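Local atomic coordinates of pentatricopeptide repeat-containing protein 10, chloroplastic (Zea mays, PDB entry 4M59), a protein that binds two specific intergenic RNA elements in the chloroplast, near atpH and psaJ, and stabilises the transcripts by blocking exonucleases. Residues A[185-189]-A[190-194]; A[149-152]-A[153-156]; A[420-423]-A[424-428]. The protein carries 4 engineered substitutions. All coordinates share one frame; numbering follows the deposited sequence.

Overall arrangement
Interactions 1 and 2 are neighbours: their centres lie about 10 Å apart, and both come within about 3 Å of the bound RNA. Interaction 1 sits at the end of helix 177-188, in predicted repeat PPR 4, and interaction 2 at that of helix 141-151, in predicted repeat PPR 3. Arg189 CD packs 3.4 Å from Gly152 O, and Ala186 CB 3.6 Å from Gly152 CA. The guanidinium groups of Arg189 and Arg153 come near each other, each with a salt bridge to an RNA phosphate. Interaction 3 lies on the opposite side of the chain's centre, about 56 Å from either of the others between centres, at the start of helix 422-435 and about 10 Å from the RNA at the nearest atoms.

Interaction 1: A[185-189]-A[190-194]; sequences AACSR and DGLVD. Engineered in segment 185-189: Ser188 (natural residue Cys).
The flat carbonyl group of Cys187 is approached by the N-H groups of Leu192 and Gly191, one in its plane and one tilted from it. Leu192 N reaches Cys187 O within the carbonyl plane, at 2.9 Å, whereas Gly191 N, 3.3 Å from the same oxygen, is tilted 31° from that plane. One acceptor thus takes two backbone N-H groups from the turn that follows helix 177-188. Gly191 has a positive phi of 99°, a conformation in which a side chain would be jammed against the carbonyl oxygen of Asp190; glycine suits the place for that reason. The next residue, Leu192, is the centre of an inverse gamma turn and the N-cap of helix 193-204, so the chain reverses within a few residues, as it must between the paired helices of a PPR repeat.

Beside the polar turn is a small apolar contact. Leu192 CB points toward the helix end, 3.7 Å from Cys187 CB, and with CG anti to its own carbonyl carbon (chi1 -59°) CD1 comes to 3.9 Å from Cys187 CA; Trp158 of helix 158-170 packs on both residues. Leucine and cysteine are apt here, being uncharged and able to pack against the indole. Arg189 instead runs its extended chain away from the turn, toward an RNA phosphate. The chemistry implies a division of labour: backbone bonds and an apolar pair fix the reversal, while the arginine beside it is turned to the nucleic acid.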
loop_
_atom_site.group_PDB
_atom_site.type_symbol
_atom_site.label_atom_id
_atom_site.label_comp_id
_atom_site.label_asym_id
_atom_site.label_seq_id
_atom_site.Cartn_x
_atom_site.Cartn_y
_atom_site.Cartn_z
ATOM N N ALA A 185 16.673 -17.098 -19.958
ATOM C CA ALA A 185 15.526 -16.299 -19.575
ATOM C C ALA A 185 14.515 -16.201 -20.701
ATOM O O ALA A 185 13.328 -16.074 -20.466
ATOM C CB ALA A 185 15.959 -14.948 -19.158
ATOM N N ALA A 186 14.991 -16.265 -21.931
ATOM C CA ALA A 186 14.111 -16.268 -23.077
ATOM C C ALA A 186 13.293 -17.531 -23.074
ATOM O O ALA A 186 12.103 -17.502 -23.323
ATOM C CB ALA A 186 14.908 -16.184 -24.327
ATOM N N CYS A 187 13.951 -18.644 -22.788
ATOM C CA CYS A 187 13.286 -19.929 -22.747
ATOM C C CYS A 187 12.323 -19.977 -21.588
ATOM O O CYS A 187 11.371 -20.735 -21.595
ATOM C CB CYS A 187 14.306 -21.046 -22.613
ATOM S SG CYS A 187 15.459 -21.153 -23.956
ATOM N N SER A 188 12.574 -19.134 -20.593
ATOM C CA SER A 188 11.701 -19.040 -19.433
ATOM C C SER A 188 10.424 -18.279 -19.770
ATOM O O SER A 188 9.391 -18.471 -19.128
ATOM C CB SER A 188 12.426 -18.358 -18.268
ATOM O OG SER A 188 11.511 -17.954 -17.266
ATOM N N ARG A 189 10.493 -17.413 -20.778
ATOM C CA ARG A 189 9.340 -16.624 -21.160
ATOM C C ARG A 189 8.471 -17.267 -22.218
ATOM O O ARG A 189 7.650 -16.597 -22.827
ATOM C CB ARG A 189 9.791 -15.264 -21.659
ATOM C CG ARG A 189 10.609 -14.492 -20.670
ATOM C CD ARG A 189 10.885 -13.095 -21.170
ATOM N NE ARG A 189 11.742 -12.367 -20.243
ATOM C CZ ARG A 189 13.038 -12.179 -20.430
ATOM N NH1 ARG A 189 13.627 -12.655 -21.508
ATOM N NH2 ARG A 189 13.739 -11.520 -19.534
ATOM N N ASP A 190 8.641 -18.559 -22.451
ATOM C CA ASP A 190 7.826 -19.242 -23.439
ATOM C C ASP A 190 7.412 -20.615 -22.962
ATOM O O ASP A 190 6.426 -21.167 -23.434
ATOM C CB ASP A 190 8.557 -19.348 -24.769
ATOM C CG ASP A 190 7.648 -19.790 -25.893
ATOM O OD1 ASP A 190 7.447 -21.009 -26.056
ATOM O OD2 ASP A 190 7.128 -18.924 -26.615
ATOM N N GLY A 191 8.165 -21.158 -22.017
ATOM C CA GLY A 191 7.899 -22.479 -21.494
ATOM C C GLY A 191 8.799 -23.499 -22.149
ATOM O O GLY A 191 8.465 -24.668 -22.245
ATOM N N LEU A 192 9.945 -23.041 -22.617
ATOM C CA LEU A 192 10.882 -23.896 -23.284
ATOM C C LEU A 192 11.799 -24.518 -22.322
ATOM O O LEU A 192 12.962 -24.266 -22.339
ATOM C CB LEU A 192 11.703 -23.085 -24.211
ATOM C CG LEU A 192 10.911 -22.352 -25.262
ATOM C CD1 LEU A 192 11.823 -21.473 -26.004
ATOM C CD2 LEU A 192 10.346 -23.339 -26.177
ATOM N N VAL A 193 11.264 -25.371 -21.492
ATOM C CA VAL A 193 12.012 -25.960 -20.405
ATOM C C VAL A 193 13.143 -26.836 -20.877
ATOM O O VAL A 193 14.256 -26.721 -20.403
ATOM C CB VAL A 193 11.103 -26.801 -19.546
ATOM C CG1 VAL A 193 11.828 -27.203 -18.308
ATOM C CG2 VAL A 193 9.872 -26.032 -19.195
ATOM N N ASP A 194 12.832 -27.747 -21.791
ATOM C CA ASP A 194 13.794 -28.749 -22.239
ATOM C C ASP A 194 15.007 -28.141 -22.934
ATOM O O ASP A 194 16.125 -28.632 -22.792
ATOM C CB ASP A 194 13.118 -29.757 -23.167
ATOM C CG ASP A 194 11.918 -30.425 -22.525
ATOM O OD1 ASP A 194 11.946 -30.649 -21.298
ATOM O OD2 ASP A 194 10.947 -30.722 -23.253
#

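Interaction 2: A[149-152]-A[153-156]; sequences DVYG and RMGR
Arg153 holds Asp149, one helical turn earlier, in a side-on salt bridge. Arg153 NE lies 2.9 Å from Asp149 OD1, coming from above the carboxylate plane, while Arg153 NH2 meets the syn lone pair of Asp149 OD2 at 3.2 Å and nearly in the guanidinium plane. The two flat groups are turned 70° against each other, so the grip is a twisted one. Asp149 offers its carboxylate because CG stands anti to the backbone N (chi1 -161°), and the arginine chain, extended from CG to NE, is long enough to bring its NE and NH2 edge to the carboxylate.

The rest of the packing is apolar. Met154 SD lies 3.9 Å from Val150 CG1, with the thioether chain bent at its last torsion, and Tyr151 is a looser neighbour, its CD1 4.3 Å from Met154 SD; Tyr122 of helix 122-132 touches both Val150 and Met154. A flexible methionine suits a position where it must fit a branched valine and an aromatic ring together. Backbone support is thin by comparison: Arg153 N to Val150 O is a weak bond of 3.3 Å.

All this lies where helix 141-151 gives way to the turn leading to helix 158-170, inside predicted repeat PPR 3 of the helical-repeat superhelix. Arg153 NH2 also forms a salt bridge with an RNA phosphate, so Asp149 probably helps to aim the guanidinium at the backbone of the nucleic acid. A leucine in place of Arg153 would probably cost Asp149 its near salt-bridge partner and the phosphate one of its cationic contacts.

Farther along, the contact loosens: Gly155, whose phi of 103° calls for glycine, swings the chain off, and the exposed side chain of Arg156 is poorly ordered.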
loop_
_atom_site.group_PDB
_atom_site.type_symbol
_atom_site.label_atom_id
_atom_site.label_comp_id
_atom_site.label_asym_id
_atom_site.label_seq_id
_atom_site.Cartn_x
_atom_site.Cartn_y
_atom_site.Cartn_z
ATOM N N ASP A 149 18.153 -10.508 -26.364
ATOM C CA ASP A 149 17.207 -10.055 -25.383
ATOM C C ASP A 149 15.942 -9.597 -26.069
ATOM O O ASP A 149 14.884 -9.650 -25.493
ATOM C CB ASP A 149 17.817 -8.908 -24.597
ATOM C CG ASP A 149 17.122 -8.663 -23.300
ATOM O OD1 ASP A 149 16.407 -9.558 -22.829
ATOM O OD2 ASP A 149 17.279 -7.571 -22.739
ATOM N N VAL A 150 16.056 -9.155 -27.307
ATOM C CA VAL A 150 14.894 -8.734 -28.067
ATOM C C VAL A 150 14.118 -9.938 -28.565
ATOM O O VAL A 150 12.906 -9.953 -28.550
ATOM C CB VAL A 150 15.296 -7.838 -29.236
ATOM C CG1 VAL A 150 14.129 -7.575 -30.122
ATOM C CG2 VAL A 150 15.824 -6.546 -28.728
ATOM N N TYR A 151 14.846 -10.959 -29.004
ATOM C CA TYR A 151 14.226 -12.191 -29.461
ATOM C C TYR A 151 13.471 -12.843 -28.309
ATOM O O TYR A 151 12.430 -13.464 -28.512
ATOM C CB TYR A 151 15.290 -13.160 -29.981
ATOM C CG TYR A 151 15.708 -12.923 -31.414
ATOM C CD1 TYR A 151 14.791 -12.516 -32.367
ATOM C CD2 TYR A 151 17.025 -13.115 -31.805
ATOM C CE1 TYR A 151 15.177 -12.300 -33.676
ATOM C CE2 TYR A 151 17.415 -12.901 -33.111
ATOM C CZ TYR A 151 16.490 -12.496 -34.045
ATOM O OH TYR A 151 16.877 -12.284 -35.346
ATOM N N GLY A 152 14.008 -12.694 -27.106
ATOM C CA GLY A 152 13.465 -13.357 -25.943
ATOM C C GLY A 152 12.232 -12.736 -25.345
ATOM O O GLY A 152 11.614 -13.309 -24.471
ATOM N N ARG A 153 11.891 -11.536 -25.803
ATOM C CA ARG A 153 10.759 -10.808 -25.245
ATOM C C ARG A 153 9.614 -10.701 -26.243
ATOM O O ARG A 153 8.574 -10.118 -25.953
ATOM C CB ARG A 153 11.190 -9.410 -24.795
ATOM C CG ARG A 153 12.557 -9.368 -24.131
ATOM C CD ARG A 153 12.682 -8.170 -23.205
ATOM N NE ARG A 153 13.919 -8.208 -22.428
ATOM C CZ ARG A 153 13.967 -8.218 -21.101
ATOM N NH1 ARG A 153 12.847 -8.195 -20.397
ATOM N NH2 ARG A 153 15.138 -8.252 -20.482
ATOM N N MET A 154 9.814 -11.277 -27.425
ATOM C CA MET A 154 8.807 -11.244 -28.458
ATOM C C MET A 154 7.963 -12.485 -28.384
ATOM O O MET A 154 6.747 -12.424 -28.489
ATOM C CB MET A 154 9.463 -11.165 -29.830
ATOM C CG MET A 154 10.253 -9.914 -30.053
ATOM S SD MET A 154 11.368 -9.999 -31.447
ATOM C CE MET A 154 10.206 -9.878 -32.775
ATOM N N GLY A 155 8.618 -13.615 -28.200
ATOM C CA GLY A 155 7.924 -14.879 -28.181
ATOM C C GLY A 155 8.120 -15.605 -29.490
ATOM O O GLY A 155 8.374 -14.986 -30.508
ATOM N N ARG A 156 7.999 -16.922 -29.446
ATOM C CA ARG A 156 8.171 -17.755 -30.618
ATOM C C ARG A 156 9.435 -17.417 -31.378
ATOM O O ARG A 156 9.410 -17.292 -32.591
ATOM C CB ARG A 156 6.971 -17.616 -31.541
ATOM C CG ARG A 156 5.711 -18.244 -31.006
ATOM C CD ARG A 156 4.575 -18.129 -32.000
ATOM N NE ARG A 156 3.372 -18.795 -31.515
ATOM C CZ ARG A 156 2.550 -18.277 -30.613
ATOM N NH1 ARG A 156 2.791 -17.090 -30.085
ATOM N NH2 ARG A 156 1.484 -18.954 -30.236
#

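Interaction 3: A[420-423]-A[424-428]; sequences PCIT and TYNAL
Thr424 OG1 is gripped from two directions: Cys421 N points at it in an almost straight hydrogen bond of 3.0 Å (176°), and Asn391 OD1 of helix 387-400 bonds to it as well. Its chi1 of -50° sets OG1 anti to the carbonyl carbon, turned back to the start of helix 422-435. A bond from an early N-H to a side chain three residues on resembles one half of a capping box, and threonine suits it because a short hydroxyl can reach back while its methyl, CG2, rests 3.8 Å from Pro420 CB.

Tyr425 packs on the same proline, its CE2 3.5 Å from Pro420 CB. Its hydroxyl is joined to Pro420 O through a water, 2.6 Å from Tyr425 OH in the plane of the ring and 3.2 Å from Pro420 O. The rigid ring of proline, with no N-H to satisfy, fits just ahead of the helix, and Tyr410 packs on Pro420 and Tyr425 alike. Farther on, Ala427 N to Thr423 O is a regular helical bond of 2.8 Å.

Side-chain oxygen and water thus take up backbone polar groups at the helix start, where the helix's own bonding pattern is not yet established.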
loop_
_atom_site.group_PDB
_atom_site.type_symbol
_atom_site.label_atom_id
_atom_site.label_comp_id
_atom_site.label_asym_id
_atom_site.label_seq_id
_atom_site.Cartn_x
_atom_site.Cartn_y
_atom_site.Cartn_z
ATOM N N PRO A 420 4.466 16.449 26.261
ATOM C CA PRO A 420 3.711 16.058 25.088
ATOM C C PRO A 420 4.165 16.835 23.884
ATOM O O PRO A 420 4.560 17.977 24.030
ATOM C CB PRO A 420 2.301 16.480 25.460
ATOM C CG PRO A 420 2.260 16.370 26.892
ATOM C CD PRO A 420 3.585 16.791 27.382
ATOM N N CYS A 421 4.020 16.237 22.721
ATOM C CA CYS A 421 4.280 16.894 21.477
ATOM C C CYS A 421 2.982 16.881 20.729
ATOM O O CYS A 421 1.973 16.542 21.285
ATOM C CB CYS A 421 5.329 16.130 20.718
ATOM S SG CYS A 421 4.643 15.059 19.520
ATOM N N ILE A 422 2.991 17.260 19.475
ATOM C CA ILE A 422 1.773 17.282 18.695
ATOM C C ILE A 422 1.301 15.876 18.404
ATOM O O ILE A 422 0.106 15.608 18.404
ATOM C CB ILE A 422 1.990 18.061 17.403
ATOM C CG1 ILE A 422 2.249 19.529 17.745
ATOM C CG2 ILE A 422 0.807 17.890 16.474
ATOM C CD1 ILE A 422 2.728 20.360 16.609
ATOM N N THR A 423 2.234 14.972 18.169
ATOM C CA THR A 423 1.883 13.584 17.946
ATOM C C THR A 423 1.123 13.044 19.148
ATOM O O THR A 423 0.135 12.327 19.016
ATOM C CB THR A 423 3.131 12.735 17.675
ATOM O OG1 THR A 423 2.837 11.360 17.929
ATOM C CG2 THR A 423 4.262 13.167 18.559
ATOM N N THR A 424 1.585 13.434 20.322
ATOM C CA THR A 424 0.979 13.066 21.580
ATOM C C THR A 424 -0.458 13.540 21.681
ATOM O O THR A 424 -1.285 12.875 22.279
ATOM C CB THR A 424 1.760 13.675 22.724
ATOM O OG1 THR A 424 3.145 13.375 22.557
ATOM C CG2 THR A 424 1.285 13.125 24.028
ATOM N N TYR A 425 -0.759 14.669 21.044
ATOM C CA TYR A 425 -2.097 15.189 21.111
ATOM C C TYR A 425 -2.893 14.677 19.977
ATOM O O TYR A 425 -4.090 14.663 20.013
ATOM C CB TYR A 425 -2.091 16.697 21.067
ATOM C CG TYR A 425 -1.529 17.313 22.285
ATOM C CD1 TYR A 425 -2.252 17.409 23.421
ATOM C CD2 TYR A 425 -0.288 17.802 22.294
ATOM C CE1 TYR A 425 -1.734 17.959 24.520
ATOM C CE2 TYR A 425 0.233 18.339 23.380
ATOM C CZ TYR A 425 -0.488 18.419 24.492
ATOM O OH TYR A 425 0.064 18.980 25.591
ATOM N N ASN A 426 -2.187 14.201 18.986
ATOM C CA ASN A 426 -2.843 13.683 17.835
ATOM C C ASN A 426 -3.341 12.282 18.056
ATOM O O ASN A 426 -4.402 11.907 17.590
ATOM C CB ASN A 426 -1.864 13.708 16.691
ATOM C CG ASN A 426 -2.074 14.858 15.772
ATOM O OD1 ASN A 426 -3.110 15.497 15.778
ATOM N ND2 ASN A 426 -1.092 15.117 14.948
ATOM N N ALA A 427 -2.542 11.497 18.753
ATOM C CA ALA A 427 -2.922 10.156 19.112
ATOM C C ALA A 427 -4.239 10.238 19.842
ATOM O O ALA A 427 -5.212 9.592 19.482
ATOM C CB ALA A 427 -1.879 9.549 19.995
ATOM N N LEU A 428 -4.261 11.078 20.861
ATOM C CA LEU A 428 -5.437 11.260 21.668
ATOM C C LEU A 428 -6.648 11.664 20.856
ATOM O O LEU A 428 -7.734 11.163 21.076
ATOM C CB LEU A 428 -5.160 12.301 22.739
ATOM C CG LEU A 428 -4.059 11.969 23.730
ATOM C CD1 LEU A 428 -3.889 13.102 24.688
ATOM C CD2 LEU A 428 -4.429 10.742 24.467
HETATM O O HOH W 1 2.554 19.546 26.015
#